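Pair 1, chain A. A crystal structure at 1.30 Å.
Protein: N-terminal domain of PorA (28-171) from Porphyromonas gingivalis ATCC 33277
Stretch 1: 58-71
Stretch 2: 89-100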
# COMPACT_ATOMS: atom_id res chain seq x y z
N GLU A 58 1.95 -6.60 -9.21
CA GLU A 58 2.10 -7.97 -9.71
C GLU A 58 1.03 -8.81 -9.04
O GLU A 58 1.00 -8.89 -7.80
CB GLU A 58 3.49 -8.50 -9.35
CG GLU A 58 4.61 -7.50 -9.67
CD GLU A 58 6.02 -8.09 -9.70
OE1 GLU A 58 6.61 -8.19 -10.80
OE2 GLU A 58 6.55 -8.42 -8.62
N MET A 59 0.15 -9.40 -9.83
CA MET A 59 -1.00 -10.10 -9.30
C MET A 59 -1.22 -11.39 -10.08
O MET A 59 -0.86 -11.50 -11.26
CB MET A 59 -2.28 -9.25 -9.41
CG MET A 59 -2.21 -7.90 -8.66
SD MET A 59 -3.79 -7.05 -8.52
CE MET A 59 -4.01 -6.45 -10.19
N ILE A 60 -1.87 -12.33 -9.44
CA ILE A 60 -2.45 -13.45 -10.18
C ILE A 60 -3.56 -12.92 -11.10
O ILE A 60 -4.07 -11.81 -10.96
CB ILE A 60 -2.94 -14.50 -9.17
CG1 ILE A 60 -3.07 -15.87 -9.84
CG2 ILE A 60 -4.26 -14.09 -8.53
CD1 ILE A 60 -3.17 -16.97 -8.86
N GLY A 61 -3.88 -13.71 -12.13
CA GLY A 61 -4.61 -13.17 -13.29
C GLY A 61 -5.87 -12.37 -12.97
O GLY A 61 -6.05 -11.25 -13.47
N ASP A 62 -6.77 -12.95 -12.19
CA ASP A 62 -8.01 -12.26 -11.81
C ASP A 62 -7.91 -11.57 -10.44
O ASP A 62 -8.94 -11.34 -9.80
CB ASP A 62 -9.20 -13.22 -11.85
CG ASP A 62 -10.42 -12.59 -12.50
OD1 ASP A 62 -10.85 -13.10 -13.56
OD2 ASP A 62 -10.94 -11.59 -11.97
N GLY A 63 -6.72 -11.24 -9.99
CA GLY A 63 -6.61 -10.43 -8.80
C GLY A 63 -6.95 -8.99 -9.07
O GLY A 63 -6.81 -8.49 -10.18
N HIS A 64 -7.34 -8.27 -8.02
CA HIS A 64 -7.55 -6.84 -8.06
C HIS A 64 -7.02 -6.24 -6.77
O HIS A 64 -6.91 -6.92 -5.74
CB HIS A 64 -9.05 -6.49 -8.16
CG HIS A 64 -9.70 -7.06 -9.38
ND1 HIS A 64 -10.14 -8.37 -9.44
CD2 HIS A 64 -9.96 -6.52 -10.60
CE1 HIS A 64 -10.66 -8.60 -10.63
NE2 HIS A 64 -10.55 -7.50 -11.36
N PHE A 65 -6.67 -4.97 -6.82
CA PHE A 65 -6.26 -4.28 -5.60
C PHE A 65 -7.14 -3.07 -5.36
O PHE A 65 -7.82 -2.56 -6.27
CB PHE A 65 -4.77 -3.87 -5.64
CG PHE A 65 -4.43 -2.80 -6.64
CD1 PHE A 65 -4.52 -1.45 -6.28
CD2 PHE A 65 -3.97 -3.14 -7.93
CE1 PHE A 65 -4.17 -0.46 -7.19
CE2 PHE A 65 -3.59 -2.14 -8.80
CZ PHE A 65 -3.72 -0.82 -8.46
N ALA A 66 -7.12 -2.56 -4.13
CA ALA A 66 -7.90 -1.39 -3.74
C ALA A 66 -7.06 -0.59 -2.76
O ALA A 66 -6.73 -1.07 -1.67
CB ALA A 66 -9.24 -1.76 -3.09
N LEU A 67 -6.70 0.60 -3.17
CA LEU A 67 -5.90 1.53 -2.37
C LEU A 67 -6.80 2.47 -1.58
O LEU A 67 -7.73 3.07 -2.14
CB LEU A 67 -5.07 2.36 -3.35
CG LEU A 67 -4.20 3.46 -2.75
CD1 LEU A 67 -3.13 2.86 -1.82
CD2 LEU A 67 -3.55 4.27 -3.84
N CYS A 68 -6.51 2.65 -0.29
CA CYS A 68 -7.15 3.70 0.49
C CYS A 68 -6.07 4.62 1.02
O CYS A 68 -5.22 4.19 1.81
CB CYS A 68 -7.92 3.12 1.66
SG CYS A 68 -9.35 2.09 1.23
N PHE A 69 -6.10 5.88 0.63
CA PHE A 69 -5.20 6.88 1.18
C PHE A 69 -5.88 8.22 0.94
O PHE A 69 -5.96 8.65 -0.21
CB PHE A 69 -3.86 6.80 0.47
CG PHE A 69 -2.86 7.74 1.02
CD1 PHE A 69 -2.43 7.63 2.33
CD2 PHE A 69 -2.33 8.75 0.24
CE1 PHE A 69 -1.53 8.55 2.87
CE2 PHE A 69 -1.40 9.65 0.76
CZ PHE A 69 -0.99 9.53 2.06
N GLY A 70 -6.40 8.83 1.99
CA GLY A 70 -7.24 10.03 1.83
C GLY A 70 -8.65 9.68 1.39
O GLY A 70 -9.62 10.14 2.00
N GLN A 71 -8.77 8.80 0.40
CA GLN A 71 -10.04 8.26 -0.07
C GLN A 71 -9.78 6.81 -0.47
O GLN A 71 -8.67 6.45 -0.88
CB GLN A 71 -10.50 9.06 -1.29
CG GLN A 71 -11.81 8.67 -1.95
CD GLN A 71 -12.00 9.51 -3.19
OE1 GLN A 71 -11.77 10.72 -3.15
NE2 GLN A 71 -12.33 8.87 -4.30
N GLY A 89 -0.51 11.70 11.16
CA GLY A 89 -0.43 10.71 10.11
C GLY A 89 -1.75 10.49 9.40
O GLY A 89 -2.84 10.86 9.87
N GLU A 90 -1.66 9.85 8.24
CA GLU A 90 -2.80 9.52 7.44
C GLU A 90 -2.85 8.01 7.25
O GLU A 90 -1.87 7.41 6.77
CB GLU A 90 -2.72 10.20 6.10
CG GLU A 90 -3.93 9.92 5.22
CD GLU A 90 -5.21 10.62 5.70
OE1 GLU A 90 -5.30 10.98 6.89
OE2 GLU A 90 -6.12 10.77 4.85
N PRO A 91 -3.96 7.36 7.57
CA PRO A 91 -4.04 5.91 7.33
C PRO A 91 -3.84 5.56 5.86
O PRO A 91 -4.27 6.28 4.95
CB PRO A 91 -5.47 5.56 7.78
CG PRO A 91 -5.80 6.62 8.78
CD PRO A 91 -5.14 7.87 8.31
N LEU A 92 -3.21 4.43 5.64
CA LEU A 92 -2.92 3.88 4.34
C LEU A 92 -3.31 2.41 4.37
O LEU A 92 -2.89 1.68 5.27
CB LEU A 92 -1.40 3.97 4.09
CG LEU A 92 -0.87 3.22 2.88
CD1 LEU A 92 -1.48 3.75 1.57
CD2 LEU A 92 0.65 3.33 2.87
N SER A 93 -4.08 1.97 3.39
CA SER A 93 -4.34 0.54 3.30
C SER A 93 -4.32 0.10 1.84
O SER A 93 -4.61 0.87 0.92
CB SER A 93 -5.63 0.11 3.96
OG SER A 93 -6.75 0.64 3.31
N LEU A 94 -4.00 -1.17 1.65
CA LEU A 94 -4.04 -1.79 0.33
C LEU A 94 -4.64 -3.17 0.48
O LEU A 94 -4.11 -3.99 1.23
CB LEU A 94 -2.62 -1.88 -0.25
CG LEU A 94 -2.51 -2.49 -1.65
CD1 LEU A 94 -3.21 -1.61 -2.66
CD2 LEU A 94 -1.03 -2.68 -2.03
N ARG A 95 -5.75 -3.41 -0.19
CA ARG A 95 -6.42 -4.69 -0.14
C ARG A 95 -6.19 -5.40 -1.46
O ARG A 95 -6.34 -4.81 -2.54
CB ARG A 95 -7.91 -4.45 0.04
CG ARG A 95 -8.32 -4.08 1.46
CD ARG A 95 -9.81 -3.73 1.44
NE ARG A 95 -10.45 -3.67 2.75
CZ ARG A 95 -10.58 -2.56 3.47
NH1 ARG A 95 -10.06 -1.41 3.03
NH2 ARG A 95 -11.20 -2.59 4.65
N TYR A 96 -5.86 -6.68 -1.39
CA TYR A 96 -5.60 -7.50 -2.56
C TYR A 96 -6.58 -8.65 -2.50
O TYR A 96 -6.63 -9.37 -1.50
CB TYR A 96 -4.16 -8.00 -2.49
CG TYR A 96 -3.74 -8.96 -3.59
CD1 TYR A 96 -4.13 -8.79 -4.92
CD2 TYR A 96 -2.95 -10.03 -3.28
CE1 TYR A 96 -3.73 -9.68 -5.89
CE2 TYR A 96 -2.54 -10.94 -4.25
CZ TYR A 96 -2.94 -10.75 -5.57
OH TYR A 96 -2.56 -11.61 -6.60
N THR A 97 -7.38 -8.83 -3.56
CA THR A 97 -8.42 -9.84 -3.58
C THR A 97 -8.22 -10.71 -4.81
O THR A 97 -7.78 -10.23 -5.85
CB THR A 97 -9.79 -9.19 -3.63
OG1 THR A 97 -9.84 -8.29 -4.72
CG2 THR A 97 -10.04 -8.41 -2.38
N PHE A 98 -8.51 -12.00 -4.68
CA PHE A 98 -8.16 -12.94 -5.74
C PHE A 98 -8.86 -14.26 -5.45
O PHE A 98 -9.36 -14.47 -4.35
CB PHE A 98 -6.64 -13.15 -5.85
CG PHE A 98 -5.99 -13.50 -4.53
CD1 PHE A 98 -5.87 -14.83 -4.12
CD2 PHE A 98 -5.54 -12.51 -3.68
CE1 PHE A 98 -5.32 -15.14 -2.89
CE2 PHE A 98 -4.98 -12.81 -2.45
CZ PHE A 98 -4.87 -14.12 -2.05
N PRO A 99 -8.91 -15.15 -6.44
CA PRO A 99 -9.65 -16.41 -6.24
C PRO A 99 -8.98 -17.33 -5.22
O PRO A 99 -7.75 -17.42 -5.15
CB PRO A 99 -9.64 -17.05 -7.64
CG PRO A 99 -9.46 -15.90 -8.57
CD PRO A 99 -8.52 -14.97 -7.84
N VAL A 100 -9.82 -18.03 -4.45
CA VAL A 100 -9.34 -19.15 -3.66
C VAL A 100 -8.63 -20.14 -4.57
O VAL A 100 -9.09 -20.43 -5.69
CB VAL A 100 -10.51 -19.82 -2.93
CG1 VAL A 100 -10.06 -21.12 -2.27
CG2 VAL A 100 -11.12 -18.88 -1.92
O HOH W 1 -10.40 -9.93 -7.32
O HOH W 2 -7.62 -0.87 1.04
O HOH W 3 -6.65 7.38 4.48

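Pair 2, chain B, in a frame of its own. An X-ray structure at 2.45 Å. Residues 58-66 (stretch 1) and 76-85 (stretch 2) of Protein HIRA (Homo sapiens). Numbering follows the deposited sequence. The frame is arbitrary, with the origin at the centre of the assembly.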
# COMPACT_ATOMS: atom_id res chain seq x y z
N PRO B 58 6.32 25.04 -22.41
CA PRO B 58 7.57 24.69 -23.09
C PRO B 58 7.24 23.69 -24.19
O PRO B 58 7.15 22.49 -23.91
N SER B 59 7.00 24.19 -25.41
CA SER B 59 6.71 23.31 -26.54
C SER B 59 7.84 22.31 -26.73
O SER B 59 9.02 22.67 -26.72
CB SER B 59 6.50 24.13 -27.82
N MET B 60 7.47 21.04 -26.90
CA MET B 60 8.42 19.94 -26.87
C MET B 60 8.02 18.92 -27.93
O MET B 60 6.88 18.46 -27.94
CB MET B 60 8.44 19.30 -25.48
CG MET B 60 9.59 18.35 -25.21
SD MET B 60 9.52 17.83 -23.48
CE MET B 60 9.45 19.44 -22.69
N TYR B 61 8.95 18.60 -28.81
CA TYR B 61 8.74 17.61 -29.86
C TYR B 61 9.62 16.39 -29.58
O TYR B 61 10.75 16.53 -29.10
CB TYR B 61 9.05 18.18 -31.25
N ILE B 62 9.10 15.21 -29.89
CA ILE B 62 9.78 13.95 -29.64
C ILE B 62 9.86 13.22 -30.97
O ILE B 62 8.84 13.07 -31.64
CB ILE B 62 9.03 13.10 -28.60
CG1 ILE B 62 9.36 13.57 -27.17
CG2 ILE B 62 9.28 11.61 -28.81
CD1 ILE B 62 10.80 13.28 -26.75
N GLU B 63 11.05 12.76 -31.34
CA GLU B 63 11.22 11.98 -32.56
C GLU B 63 11.73 10.60 -32.20
O GLU B 63 12.53 10.44 -31.27
CB GLU B 63 12.18 12.65 -33.55
N VAL B 64 11.28 9.60 -32.94
CA VAL B 64 11.61 8.21 -32.71
C VAL B 64 11.96 7.60 -34.05
O VAL B 64 11.20 7.74 -35.01
CB VAL B 64 10.44 7.44 -32.07
CG1 VAL B 64 10.70 5.95 -32.19
CG2 VAL B 64 10.25 7.87 -30.63
N GLU B 65 13.10 6.91 -34.12
CA GLU B 65 13.45 6.16 -35.31
C GLU B 65 13.84 4.77 -34.87
O GLU B 65 14.76 4.60 -34.06
CB GLU B 65 14.55 6.86 -36.11
N ASN B 66 13.13 3.77 -35.33
CA ASN B 66 13.24 2.45 -34.74
C ASN B 66 14.19 1.58 -35.55
O ASN B 66 14.18 1.62 -36.78
CB ASN B 66 11.87 1.80 -34.60
CG ASN B 66 11.08 2.33 -33.37
OD1 ASN B 66 11.63 2.48 -32.29
ND2 ASN B 66 9.81 2.61 -33.57
N LEU B 76 19.26 -1.13 -32.24
CA LEU B 76 19.00 0.08 -31.48
C LEU B 76 17.92 0.92 -32.14
O LEU B 76 17.84 1.00 -33.37
CB LEU B 76 20.26 0.94 -31.33
CG LEU B 76 21.54 0.33 -30.71
CD1 LEU B 76 22.66 1.37 -30.74
CD2 LEU B 76 21.33 -0.18 -29.28
N SER B 77 17.11 1.56 -31.31
CA SER B 77 16.17 2.57 -31.73
C SER B 77 16.57 3.88 -31.08
O SER B 77 17.08 3.90 -29.96
CB SER B 77 14.73 2.17 -31.34
OG SER B 77 14.38 0.90 -31.87
N ARG B 78 16.33 4.98 -31.78
CA ARG B 78 16.70 6.30 -31.32
C ARG B 78 15.48 7.03 -30.78
O ARG B 78 14.39 6.96 -31.35
CB ARG B 78 17.32 7.14 -32.44
CG ARG B 78 18.61 6.62 -32.97
CD ARG B 78 19.14 7.51 -34.10
NE ARG B 78 19.59 8.80 -33.59
CZ ARG B 78 20.08 9.77 -34.36
NH1 ARG B 78 20.18 9.60 -35.68
NH2 ARG B 78 20.46 10.92 -33.80
N LEU B 79 15.71 7.76 -29.69
CA LEU B 79 14.77 8.70 -29.13
C LEU B 79 15.44 10.07 -29.09
O LEU B 79 16.53 10.21 -28.53
CB LEU B 79 14.32 8.27 -27.72
CG LEU B 79 13.63 9.31 -26.82
CD1 LEU B 79 12.28 9.71 -27.43
CD2 LEU B 79 13.47 8.76 -25.38
N LYS B 80 14.81 11.06 -29.72
CA LYS B 80 15.27 12.44 -29.78
C LYS B 80 14.22 13.34 -29.14
O LYS B 80 13.01 13.11 -29.25
CB LYS B 80 15.51 12.90 -31.23
CG LYS B 80 16.57 12.15 -32.00
N CYS B 81 14.70 14.40 -28.49
CA CYS B 81 13.83 15.34 -27.81
C CYS B 81 14.28 16.76 -28.12
O CYS B 81 15.47 17.08 -27.99
CB CYS B 81 13.82 15.09 -26.30
SG CYS B 81 12.71 16.17 -25.38
N ASN B 82 13.34 17.61 -28.53
CA ASN B 82 13.57 19.01 -28.85
C ASN B 82 12.73 19.87 -27.91
O ASN B 82 11.50 19.77 -27.90
CB ASN B 82 13.21 19.30 -30.31
CG ASN B 82 13.87 18.32 -31.28
OD1 ASN B 82 14.96 18.58 -31.80
ND2 ASN B 82 13.20 17.19 -31.51
N ARG B 83 13.41 20.69 -27.11
CA ARG B 83 12.76 21.64 -26.21
C ARG B 83 13.46 22.99 -26.37
O ARG B 83 14.65 23.12 -26.05
CB ARG B 83 12.82 21.16 -24.75
N GLU B 84 12.72 23.97 -26.91
CA GLU B 84 13.22 25.33 -27.11
C GLU B 84 14.50 25.36 -27.94
O GLU B 84 15.44 26.10 -27.62
N GLY B 85 14.56 24.56 -29.00
CA GLY B 85 15.74 24.50 -29.82
C GLY B 85 16.90 23.71 -29.24
O GLY B 85 17.83 23.38 -30.00

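What backbone arrangement do the two pairs share? Each is a pair of neighbouring antiparallel strands, and 14 central residues superpose with an RMSD of 0.4 Å. Three pairs of residues carry the reciprocal backbone hydrogen bonds in each case: His A64 with Thr A97, Ala A66 with Arg A95 and Cys A68 with Ser A93 in pair 1, matched by Tyr B61 with Asn B82, Glu B63 with Lys B80 and Glu B65 with Arg B78 in pair 2. The central rung is typical: Arg A95 N donates to Ala A66 O at 2.9 Å, and Lys B80 N to Glu B63 O at 2.8 Å. Because side chains alternate along a strand, the residues between these rungs share the other face, which is buried in both proteins.

How is the middle of that buried face filled? Leu A94 and Leu B79 match, with the same t, p rotamer, but their neighbours differ. In pair 1, Leu A94 CD1 lies 3.9 Å from Phe A65 CD1, while Leu A67 CD1 reaches Leu A92 CD1, also at 3.9 Å. In pair 2, Ile B62 replaces Phe A65 and Val B64 replaces Leu A67. Leu B79 CD1 packs against both, 3.8 Å from Ile B62 CG2 and 4.2 Å from Val B64 CG2.

What happens where the large ring of Tyr A96 gives way to the small Cys B81? Tyr A96 runs past Gly A63, its CE1 4.2 Å from Gly A63 CA. An ideal CB on that glycine would lie 2.9 Å from Tyr A96 CE1, a clash, so the missing side chain makes room for the ring. Beyond it, Ile A60 N donates a 3.0 Å hydrogen bond to Tyr A96 OH. Pair 2 reverses the sizes: Met B60 takes the glycine position and places CG 3.8 Å from Cys B81 SG, while Ile B62 CD1 comes within 3.5 Å of Cys B81 CB. Bulk on one strand is thus exchanged for bulk on the other.

Does the other end of this face stay apolar? In pair 1 it does between Phe A69 and Leu A92, where Phe A69 CB lies 4.0 Å from Leu A92 CD1. Their counterparts, Asn B66 and Ser B77, are polar yet also buried, and Asn B66 OD1 approaches Ser B77 OG at 3.2 Å. Matched positions thus hold a hydrocarbon contact in pair 1 and a polar approach in pair 2, where the backbones are closer: the CA atoms of Asn B66 and Ser B77 are 4.2 Å apart, against 4.9 Å between the CA atoms of Phe A69 and Leu A92.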